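PDB 4AXH: (R)-specific secondary-alkylsulfatase from Pseudomonas sp., which hydrolyses (R)-configured secondary alkyl sulfates to (S)-alcohols and sulfate with strict inversion of configuration, using two zinc ions. Local coordinates for residues A[643-646]-A[647-651]; A[558-562]-A[563-567]; A[615-619]-A[620-624]; A[443-446]-A[447-451]. All coordinates share one frame; numbering follows the deposited sequence.

Contact 1 of 4, residues A[643-646]-A[647-651]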
# COMPACT_ATOMS: atom_id res chain seq x y z
N GLY A 643 14.18 3.87 34.63
CA GLY A 643 13.51 2.68 35.13
C GLY A 643 12.00 2.78 34.96
O GLY A 643 11.34 1.78 34.66
N GLU A 644 11.48 4.02 35.14
CA GLU A 644 10.08 4.41 34.98
C GLU A 644 9.69 4.16 33.52
O GLU A 644 8.70 3.46 33.26
CB GLU A 644 9.92 5.91 35.34
CG GLU A 644 8.49 6.45 35.30
CD GLU A 644 8.29 7.92 35.66
OE1 GLU A 644 9.23 8.55 36.20
OE2 GLU A 644 7.18 8.43 35.41
N PHE A 645 10.50 4.68 32.58
CA PHE A 645 10.28 4.53 31.15
C PHE A 645 10.21 3.06 30.73
O PHE A 645 9.25 2.67 30.07
CB PHE A 645 11.33 5.33 30.34
CG PHE A 645 11.42 4.97 28.88
CD1 PHE A 645 10.31 5.12 28.05
CD2 PHE A 645 12.60 4.49 28.34
CE1 PHE A 645 10.39 4.77 26.70
CE2 PHE A 645 12.68 4.14 26.99
CZ PHE A 645 11.57 4.29 26.18
N PHE A 646 11.18 2.24 31.18
CA PHE A 646 11.26 0.81 30.90
C PHE A 646 10.11 -0.01 31.48
O PHE A 646 9.83 -1.11 30.99
CB PHE A 646 12.63 0.26 31.32
CG PHE A 646 13.71 0.57 30.32
CD1 PHE A 646 14.25 1.85 30.22
CD2 PHE A 646 14.13 -0.39 29.42
CE1 PHE A 646 15.22 2.14 29.26
CE2 PHE A 646 15.11 -0.10 28.46
CZ PHE A 646 15.65 1.17 28.39
N GLY A 647 9.46 0.53 32.51
CA GLY A 647 8.33 -0.10 33.19
C GLY A 647 7.03 0.04 32.42
O GLY A 647 6.06 -0.66 32.71
N LEU A 648 7.03 0.94 31.43
CA LEU A 648 5.89 1.26 30.57
C LEU A 648 5.92 0.50 29.24
O LEU A 648 5.04 0.69 28.39
CB LEU A 648 5.86 2.78 30.32
CG LEU A 648 5.68 3.65 31.56
CD1 LEU A 648 6.03 5.08 31.27
CD2 LEU A 648 4.29 3.50 32.14
N LEU A 649 6.92 -0.37 29.06
CA LEU A 649 7.15 -1.16 27.86
C LEU A 649 6.48 -2.52 27.91
O LEU A 649 6.79 -3.32 28.79
CB LEU A 649 8.67 -1.34 27.74
CG LEU A 649 9.44 -0.48 26.76
CD1 LEU A 649 8.87 0.94 26.63
CD2 LEU A 649 10.91 -0.46 27.13
N ASP A 650 5.58 -2.80 26.95
CA ASP A 650 4.91 -4.11 26.81
C ASP A 650 5.89 -5.13 26.18
O ASP A 650 6.95 -4.75 25.67
CB ASP A 650 3.68 -4.03 25.87
CG ASP A 650 2.44 -3.29 26.37
OD1 ASP A 650 1.96 -3.60 27.50
OD2 ASP A 650 1.87 -2.49 25.58
N SER A 651 5.51 -6.42 26.20
CA SER A 651 6.27 -7.51 25.57
C SER A 651 5.32 -8.35 24.69
O SER A 651 4.19 -8.65 25.09
CB SER A 651 7.00 -8.36 26.61
OG SER A 651 8.35 -7.96 26.73

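Contact 2 of 4, residues A[558-562]-A[563-567]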
# COMPACT_ATOMS: atom_id res chain seq x y z
N ILE A 558 6.66 1.52 19.75
CA ILE A 558 5.67 0.50 19.41
C ILE A 558 5.35 -0.36 20.65
O ILE A 558 4.19 -0.71 20.87
CB ILE A 558 6.21 -0.33 18.19
CG1 ILE A 558 6.02 0.44 16.88
CG2 ILE A 558 5.62 -1.74 18.11
CD1 ILE A 558 6.95 0.04 15.75
N ARG A 559 6.38 -0.70 21.44
CA ARG A 559 6.27 -1.48 22.68
C ARG A 559 5.61 -0.68 23.82
O ARG A 559 4.93 -1.26 24.66
CB ARG A 559 7.65 -1.99 23.11
CG ARG A 559 8.13 -3.17 22.29
CD ARG A 559 9.36 -3.80 22.88
NE ARG A 559 9.11 -4.24 24.25
CZ ARG A 559 10.06 -4.47 25.14
NH1 ARG A 559 11.33 -4.34 24.81
NH2 ARG A 559 9.74 -4.87 26.36
N LEU A 560 5.81 0.65 23.84
CA LEU A 560 5.22 1.55 24.82
C LEU A 560 3.70 1.38 24.91
O LEU A 560 3.01 1.36 23.88
CB LEU A 560 5.60 3.01 24.52
CG LEU A 560 5.12 4.07 25.53
CD1 LEU A 560 6.03 4.11 26.72
CD2 LEU A 560 5.09 5.42 24.89
N ASP A 561 3.21 1.21 26.14
CA ASP A 561 1.80 1.03 26.47
C ASP A 561 1.20 2.38 26.80
O ASP A 561 1.31 2.85 27.93
CB ASP A 561 1.65 0.06 27.66
CG ASP A 561 0.23 -0.40 27.99
OD1 ASP A 561 -0.74 0.13 27.37
OD2 ASP A 561 0.08 -1.32 28.82
N THR A 562 0.54 2.98 25.79
CA THR A 562 -0.14 4.28 25.84
C THR A 562 -1.01 4.45 27.10
O THR A 562 -0.92 5.49 27.75
CB THR A 562 -0.92 4.49 24.54
OG1 THR A 562 0.01 4.43 23.47
CG2 THR A 562 -1.66 5.81 24.50
N ASP A 563 -1.80 3.43 27.46
CA ASP A 563 -2.68 3.47 28.64
C ASP A 563 -1.96 3.72 29.98
O ASP A 563 -2.38 4.61 30.72
CB ASP A 563 -3.57 2.24 28.70
CG ASP A 563 -4.55 2.16 27.55
OD1 ASP A 563 -4.72 3.18 26.82
OD2 ASP A 563 -5.17 1.08 27.38
N LYS A 564 -0.89 2.95 30.27
CA LYS A 564 -0.16 3.16 31.51
C LYS A 564 0.81 4.35 31.43
O LYS A 564 1.00 5.05 32.43
CB LYS A 564 0.44 1.85 32.09
CG LYS A 564 1.34 1.03 31.16
CD LYS A 564 1.60 -0.41 31.69
CE LYS A 564 2.75 -1.12 30.98
NZ LYS A 564 2.70 -2.60 31.10
N ALA A 565 1.33 4.64 30.22
CA ALA A 565 2.27 5.74 29.96
C ALA A 565 1.67 7.15 30.05
O ALA A 565 2.42 8.12 30.15
CB ALA A 565 2.97 5.54 28.62
N VAL A 566 0.32 7.26 30.04
CA VAL A 566 -0.39 8.53 30.17
C VAL A 566 -0.14 9.08 31.59
O VAL A 566 -0.31 8.36 32.58
CB VAL A 566 -1.91 8.43 29.82
CG1 VAL A 566 -2.70 9.61 30.36
CG2 VAL A 566 -2.12 8.32 28.31
N GLY A 567 0.31 10.34 31.63
CA GLY A 567 0.65 11.05 32.86
C GLY A 567 2.06 10.78 33.34
O GLY A 567 2.38 11.06 34.49

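Contact 3 of 4, residues A[615-619]-A[620-624]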
# COMPACT_ATOMS: atom_id res chain seq x y z
N ASP A 615 22.76 -3.13 23.48
CA ASP A 615 22.45 -4.43 22.90
C ASP A 615 22.23 -5.47 23.99
O ASP A 615 21.26 -6.23 23.90
CB ASP A 615 23.57 -4.88 21.93
CG ASP A 615 23.65 -4.13 20.61
OD1 ASP A 615 22.58 -3.89 19.99
OD2 ASP A 615 24.79 -3.86 20.16
N GLN A 616 23.09 -5.48 25.04
CA GLN A 616 23.00 -6.39 26.18
C GLN A 616 21.72 -6.19 26.98
O GLN A 616 21.11 -7.18 27.40
CB GLN A 616 24.22 -6.26 27.08
CG GLN A 616 25.43 -7.05 26.60
CD GLN A 616 26.56 -6.91 27.58
OE1 GLN A 616 26.61 -7.60 28.60
NE2 GLN A 616 27.46 -5.97 27.30
N ILE A 617 21.29 -4.92 27.17
CA ILE A 617 20.05 -4.56 27.88
C ILE A 617 18.84 -4.93 27.00
O ILE A 617 17.84 -5.40 27.53
CB ILE A 617 20.02 -3.07 28.34
CG1 ILE A 617 21.21 -2.75 29.25
CG2 ILE A 617 18.70 -2.70 29.03
CD1 ILE A 617 21.79 -1.38 29.03
N ALA A 618 18.96 -4.72 25.67
CA ALA A 618 17.93 -5.07 24.68
C ALA A 618 17.72 -6.58 24.64
O ALA A 618 16.56 -7.02 24.70
CB ALA A 618 18.31 -4.56 23.30
N ALA A 619 18.82 -7.36 24.62
CA ALA A 619 18.81 -8.83 24.60
C ALA A 619 18.34 -9.43 25.94
O ALA A 619 18.12 -10.64 26.03
CB ALA A 619 20.19 -9.35 24.25
N ARG A 620 18.18 -8.57 26.96
CA ARG A 620 17.73 -8.88 28.32
C ARG A 620 18.70 -9.80 29.09
O ARG A 620 18.31 -10.45 30.07
CB ARG A 620 16.23 -9.28 28.40
CG ARG A 620 15.33 -8.36 27.57
CD ARG A 620 13.99 -8.01 28.19
NE ARG A 620 13.39 -6.86 27.51
CZ ARG A 620 13.61 -5.58 27.83
NH1 ARG A 620 14.41 -5.27 28.85
NH2 ARG A 620 13.05 -4.60 27.13
N LYS A 621 19.98 -9.79 28.65
CA LYS A 621 21.08 -10.51 29.29
C LYS A 621 21.57 -9.66 30.48
O LYS A 621 21.76 -10.21 31.57
CB LYS A 621 22.20 -10.83 28.29
CG LYS A 621 22.25 -12.32 27.98
CD LYS A 621 21.77 -12.65 26.57
CE LYS A 621 20.40 -13.32 26.42
NZ LYS A 621 19.37 -12.88 27.39
N LEU A 622 21.72 -8.33 30.26
CA LEU A 622 22.11 -7.31 31.24
C LEU A 622 20.90 -6.51 31.72
O LEU A 622 20.05 -6.09 30.93
CB LEU A 622 23.20 -6.38 30.67
CG LEU A 622 23.61 -5.12 31.46
CD1 LEU A 622 24.46 -5.47 32.68
CD2 LEU A 622 24.38 -4.18 30.58
N ASP A 623 20.83 -6.31 33.03
CA ASP A 623 19.77 -5.63 33.76
C ASP A 623 20.10 -4.13 33.89
O ASP A 623 21.28 -3.77 33.87
CB ASP A 623 19.65 -6.32 35.14
CG ASP A 623 18.74 -5.70 36.17
OD1 ASP A 623 17.58 -5.38 35.83
OD2 ASP A 623 19.17 -5.59 37.35
N LEU A 624 19.07 -3.27 34.01
CA LEU A 624 19.25 -1.82 34.16
C LEU A 624 20.02 -1.42 35.45
O LEU A 624 21.12 -0.88 35.29
CB LEU A 624 17.91 -1.04 34.03
CG LEU A 624 17.86 0.13 33.04
CD1 LEU A 624 16.47 0.74 32.97
CD2 LEU A 624 18.90 1.18 33.37

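Contact 4 of 4, residues A[443-446]-A[447-451]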
# COMPACT_ATOMS: atom_id res chain seq x y z
N ASP A 443 -17.54 1.25 8.25
CA ASP A 443 -17.17 0.87 9.61
C ASP A 443 -17.62 -0.57 9.90
O ASP A 443 -18.63 -0.79 10.58
CB ASP A 443 -17.75 1.89 10.62
CG ASP A 443 -17.21 1.77 12.02
OD1 ASP A 443 -16.11 1.21 12.19
OD2 ASP A 443 -17.88 2.25 12.96
N PRO A 444 -16.91 -1.59 9.38
CA PRO A 444 -17.37 -2.97 9.60
C PRO A 444 -17.19 -3.43 11.04
O PRO A 444 -16.36 -2.90 11.76
CB PRO A 444 -16.52 -3.80 8.63
CG PRO A 444 -15.93 -2.79 7.66
CD PRO A 444 -15.73 -1.56 8.50
N PHE A 445 -18.01 -4.42 11.44
CA PHE A 445 -17.98 -5.01 12.78
C PHE A 445 -16.77 -5.94 12.93
O PHE A 445 -16.42 -6.65 11.98
CB PHE A 445 -19.28 -5.80 13.07
CG PHE A 445 -20.46 -4.97 13.53
CD1 PHE A 445 -20.57 -4.56 14.85
CD2 PHE A 445 -21.48 -4.62 12.64
CE1 PHE A 445 -21.67 -3.80 15.28
CE2 PHE A 445 -22.57 -3.85 13.07
CZ PHE A 445 -22.66 -3.45 14.39
N PRO A 446 -16.13 -5.96 14.14
CA PRO A 446 -14.98 -6.86 14.35
C PRO A 446 -15.38 -8.34 14.28
O PRO A 446 -16.57 -8.63 14.43
CB PRO A 446 -14.44 -6.44 15.71
CG PRO A 446 -15.56 -5.78 16.38
CD PRO A 446 -16.42 -5.16 15.34
N PRO A 447 -14.44 -9.29 14.00
CA PRO A 447 -14.84 -10.70 13.81
C PRO A 447 -15.82 -11.32 14.81
O PRO A 447 -16.90 -11.80 14.41
CB PRO A 447 -13.50 -11.43 13.72
CG PRO A 447 -12.56 -10.43 13.21
CD PRO A 447 -13.00 -9.10 13.75
N VAL A 448 -15.48 -11.28 16.11
CA VAL A 448 -16.31 -11.83 17.18
C VAL A 448 -17.71 -11.16 17.25
O VAL A 448 -18.72 -11.86 17.40
CB VAL A 448 -15.52 -11.88 18.52
CG1 VAL A 448 -14.69 -10.61 18.74
CG2 VAL A 448 -16.42 -12.17 19.72
N GLU A 449 -17.78 -9.82 17.06
CA GLU A 449 -19.04 -9.08 17.08
C GLU A 449 -19.90 -9.38 15.87
O GLU A 449 -21.10 -9.58 16.01
CB GLU A 449 -18.79 -7.57 17.20
CG GLU A 449 -19.04 -7.04 18.60
CD GLU A 449 -20.44 -6.51 18.79
OE1 GLU A 449 -20.70 -5.35 18.39
OE2 GLU A 449 -21.31 -7.27 19.30
N ALA A 450 -19.30 -9.42 14.67
CA ALA A 450 -20.02 -9.72 13.44
C ALA A 450 -20.57 -11.15 13.49
O ALA A 450 -21.75 -11.36 13.20
CB ALA A 450 -19.10 -9.53 12.25
N GLY A 451 -19.72 -12.08 13.91
CA GLY A 451 -20.03 -13.50 14.04
C GLY A 451 -21.25 -13.81 14.88
O GLY A 451 -22.08 -14.63 14.50

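Contact 1 of 4, residues A[643-646]-A[647-651]
Leu649 reaches back with its two methyls to a pair of phenylalanines, one methyl for each ring. CD1 meets Phe645, 4.1 Å from CE1, and the two side chains cross at a slant. CD2 goes to Phe646, 4.0 Å from ring atom CD2; here the side chains run alongside each other and point the same way. Besides the helical step between them, the two rings differ in first torsion: Phe645 carries CG anti to its own N (chi1 165°), whereas in Phe646 CG sits beside N (chi1 -79°). All this happens where helix 640-646 runs out, in the C-terminal domain that belongs to the SCP2 clan. A type I turn from Phe646 to Leu649 takes the chain off the helix, and Leu648 N donates to Phe645 O over 3.1 Å at 154°, approaching from above the carbonyl plane. Gly647 N makes two weak bonds, to Gly643 O and Glu644 O. Leu648 lays its CG 3.5 Å from Glu644 O, and outside this stretch its side chain packs on Leu560, Lys564 and Ala565. Phe645 and Leu649 both rest on Leu556 of helix 549-559, while Phe646 lies against Trp574 of strand 570-576. The carboxylate of Glu644 turns to Lys640 and His568.

Contact 2 of 4, residues A[558-562]-A[563-567]
Lys564 stretches back across Asp561, the two side chains crossing at about a right angle. From CB, its CG is placed between the backbone N and the carbonyl carbon (chi1 54°), and beyond it the chain runs extended, which carries it over the aspartate one methylene at a time. CG is 3.6 Å from Asp561 CB; CD comes to 3.4 Å from Asp561 OD2, and CE keeps the same separation from that oxygen. NZ ends 3.7 Å from Asp561 OD2, a long salt bridge, with a second, weak ion pair to Asp650. Asp561 OD2 also lies near the carboxylate of Asp650, so the lysine charge probably eases the repulsion between two acids. The backbone beneath is a short, weakly bonded helix, about 562-565, which follows helix 549-559 after Leu560 has left helical geometry, within the C-terminal domain. Its opening bond runs from Ala565 N to Asp561 O, 2.9 Å long and nearly in line with the C=O; Val566 N to Thr562 O is weak. On the buried side, Leu560 sends CD1 to within 3.9 Å of Ala565 CB. Thr562 gives its hydroxyl to Gly590 O, and the second subunit closes over this region, with its Arg382 against Asp561 and its Pro404 against Thr562.

Contact 3 of 4, residues A[615-619]-A[620-624]
Leu622 folds back over the last turn of helix 611-618 through a Schellman motif, in which Arg620 takes a positive phi of 64° and the chain doubles back on the helix end. The compact half is built round Gln616 O, which accepts two backbone hydrogens: Lys621 N comes nearly along the C=O direction, while Leu622 N arrives from above the carbonyl plane at 3.1 Å in an almost straight bond of 176°. A weak bond joins Arg620 N to Ile617 O. With the backbone returned in this way, Leu622 lies across Ile617 at a slant, its CD2 3.7 Å from Ile617 CG1, and its CB sits equally close to Gln616 CB. With CG trans to the amide nitrogen (chi1 172°), Leu622 swings its branched end over the isoleucine, the one buried side chain here.

The other half faces solvent. Arg620 leaves the turn with a bend at chi2; its CG lies 3.4 Å from Ala618 O, and the guanidinium is set obliquely to that carbonyl. Further on, Asp623 stands at the N-cap position of helix 624-630, its OD2 hydrogen-bonded to Thr626 OG1. Lys621 is kinked along its whole length, curling back so that NZ donates to Ala619 O at 2.9 Å from above that carbonyl's plane.

Contact 4 of 4, residues A[443-446]-A[447-451]
Phe445 lays its CB against Ala450, 3.8 Å from Ala450 CB, while its ring extends toward the carboxylate of Glu449. CG lies anti to the carbonyl carbon (chi1 -82°), and the outer ring atom CE1 ends 3.6 Å from Glu449 OE1. Ring and carboxylate planes stand 78° apart, and the two side chains cross obliquely. Glu449 gets there by bending at chi2; the same OE1 forms a salt bridge with Arg453, one turn further along, so the carboxylate has its main charged partner within the helix. Nearer the backbone, Glu449 CB lies 3.8 Å from Pro446 CG, the proline ring and the start of the glutamate side chain lying flank to flank. This is the start of helix 447-457 in the dimerisation region of the chain. Pro446 occupies the N-cap and Pro447 the first helical turn; having no N-H, Pro447 gives up nothing there, since the amides of a first turn have no carbonyl earlier in the helix to meet. The first helical bond is Ala450 N to Pro446 O, 2.9 Å and nearly straight at 171°. Ala450 CB also approaches that carbonyl, 3.5 Å from Pro446 O. The loop before the helix faces the second subunit: Arg478 of that subunit makes a cation-pi contact with Phe445 and bonds to Asp443 O, while its Arg425 forms a salt bridge with Asp443.

How the contacts relate
Contacts 1, 2 and 3 gather in the C-terminal domain, and contact 1 touches both others. Its centre lies 8 Å from that of contact 2, where Asp650 O takes a probable hydrogen bond from Arg559 NE at 2.6 Å and Leu648 O one from Asp561 N. Toward contact 3, centres 13 Å apart, Phe646 CD1 packs 3.7 Å from Leu624 CD1. Contacts 2 and 3 meet at two like-charged arginines, with Arg559 NH1 2.9 Å from Arg620 NH2. Contact 4 stands apart in the dimerisation region, its nearest atoms about 17 Å from contact 2, yet both touch the second subunit. All four lie away from the zinc and sulfate sites.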